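Local coordinates for protein alternansucrase (Leuconostoc mesenteroides, PDB 6HVG) that belongs to glycoside hydrolase family 70, pairing a large barrel-bearing enzyme core with choline-binding-type repeats, at residues Asn351-Gly354 with Gln359-Tyr362. Residues are numbered along the deposited sequence; the frame is centred on the assembly and turned at random.
Sequences NYAG and QFMY
Backbone bonds join G354 and M361 as an antiparallel hydrogen-bonded pair: G354 N donates to M361 O over 3.0 Å with an N-H...O angle of 161°, and M361 N returns a more bent bond to G354 O over 2.9 Å. A353 and Y362 form the neighbouring non-hydrogen-bonded pair, their CA atoms 4.3 Å apart.

One side-chain hydrogen bond is added: Y362 OH donates to N351 OD1, 2.5 Å away. The oxygen lies in the plane of the tyrosine ring, at its edge, while the amide plane stands 85° to that ring. The ring of Y362 reaches beside the partner strand to N351 because a chi1 of 167° sets CG opposite the backbone N. N351 ND2 bonds to the carbonyl of R1366, so both ends of the amide have partners.

Across the two segments the apolar side-chain contacts centre on A353 CB, which meets F360 CZ at 3.8 Å and Y362 CD1 at 4.3 Å; Y1357 also packs against A353 and F360.

N351, whose backbone is in the left-handed region, and Y352 together face F363 in a G1 beta bulge, within a beta hairpin of a choline-binding-type repeat.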
loop_
_atom_site.group_PDB
_atom_site.type_symbol
_atom_site.label_atom_id
_atom_site.label_comp_id
_atom_site.label_asym_id
_atom_site.label_seq_id
_atom_site.Cartn_x
_atom_site.Cartn_y
_atom_site.Cartn_z
ATOM N N ASN A 351 38.725 -10.193 7.457
ATOM C CA ASN A 351 38.214 -8.975 8.089
ATOM C C ASN A 351 38.110 -9.139 9.599
ATOM O O ASN A 351 37.085 -8.867 10.198
ATOM C CB ASN A 351 36.892 -8.552 7.475
ATOM C CG ASN A 351 36.483 -7.138 7.880
ATOM O OD1 ASN A 351 37.334 -6.211 7.985
ATOM N ND2 ASN A 351 35.184 -6.945 8.089
ATOM N N TYR A 352 39.221 -9.559 10.199
ATOM C CA TYR A 352 39.285 -9.919 11.616
ATOM C C TYR A 352 40.432 -9.131 12.255
ATOM O O TYR A 352 41.581 -9.233 11.823
ATOM C CB TYR A 352 39.548 -11.428 11.745
ATOM C CG TYR A 352 39.367 -12.018 13.127
ATOM C CD1 TYR A 352 40.363 -11.901 14.103
ATOM C CD2 TYR A 352 38.233 -12.733 13.451
ATOM C CE1 TYR A 352 40.212 -12.455 15.378
ATOM C CE2 TYR A 352 38.077 -13.294 14.720
ATOM C CZ TYR A 352 39.071 -13.153 15.685
ATOM O OH TYR A 352 38.923 -13.716 16.945
ATOM N N ALA A 353 40.107 -8.357 13.281
ATOM C CA ALA A 353 41.106 -7.615 14.029
ATOM C C ALA A 353 41.401 -8.306 15.338
ATOM O O ALA A 353 40.505 -8.783 15.996
ATOM C CB ALA A 353 40.604 -6.202 14.298
ATOM N N GLY A 354 42.667 -8.355 15.726
ATOM C CA GLY A 354 43.017 -8.833 17.065
ATOM C C GLY A 354 44.494 -8.822 17.417
ATOM O O GLY A 354 45.340 -8.715 16.550
ATOM N N GLN A 359 50.882 -8.050 19.828
ATOM C CA GLN A 359 50.805 -6.806 19.096
ATOM C C GLN A 359 49.594 -6.876 18.189
ATOM O O GLN A 359 49.240 -7.944 17.714
ATOM C CB GLN A 359 52.057 -6.613 18.252
ATOM C CG GLN A 359 53.338 -6.452 19.064
ATOM C CD GLN A 359 53.460 -5.092 19.740
ATOM O OE1 GLN A 359 53.618 -4.060 19.072
ATOM N NE2 GLN A 359 53.424 -5.087 21.064
ATOM N N PHE A 360 48.961 -5.742 17.944
ATOM C CA PHE A 360 47.774 -5.703 17.097
ATOM C C PHE A 360 48.082 -6.277 15.714
ATOM O O PHE A 360 49.212 -6.190 15.261
ATOM C CB PHE A 360 47.272 -4.270 16.974
ATOM C CG PHE A 360 46.017 -4.129 16.156
ATOM C CD1 PHE A 360 44.760 -4.208 16.748
ATOM C CD2 PHE A 360 46.089 -3.944 14.789
ATOM C CE1 PHE A 360 43.604 -4.095 15.987
ATOM C CE2 PHE A 360 44.938 -3.834 14.023
ATOM C CZ PHE A 360 43.692 -3.929 14.621
ATOM N N MET A 361 47.081 -6.897 15.083
ATOM C CA MET A 361 47.154 -7.341 13.691
ATOM C C MET A 361 45.761 -7.469 13.079
ATOM O O MET A 361 44.884 -8.114 13.648
ATOM C CB MET A 361 47.870 -8.682 13.599
ATOM C CG MET A 361 48.084 -9.170 12.169
ATOM S SD MET A 361 49.331 -10.463 11.955
ATOM C CE MET A 361 50.734 -9.827 12.874
ATOM N N TYR A 362 45.545 -6.814 11.943
ATOM C CA TYR A 362 44.272 -6.875 11.224
ATOM C C TYR A 362 44.407 -7.809 10.037
ATOM O O TYR A 362 45.300 -7.646 9.216
ATOM C CB TYR A 362 43.822 -5.494 10.737
ATOM C CG TYR A 362 42.687 -5.564 9.730
ATOM C CD1 TYR A 362 41.409 -5.935 10.116
ATOM C CD2 TYR A 362 42.896 -5.272 8.394
ATOM C CE1 TYR A 362 40.378 -6.010 9.184
ATOM C CE2 TYR A 362 41.873 -5.337 7.473
ATOM C CZ TYR A 362 40.629 -5.721 7.869
ATOM O OH TYR A 362 39.610 -5.795 6.950
#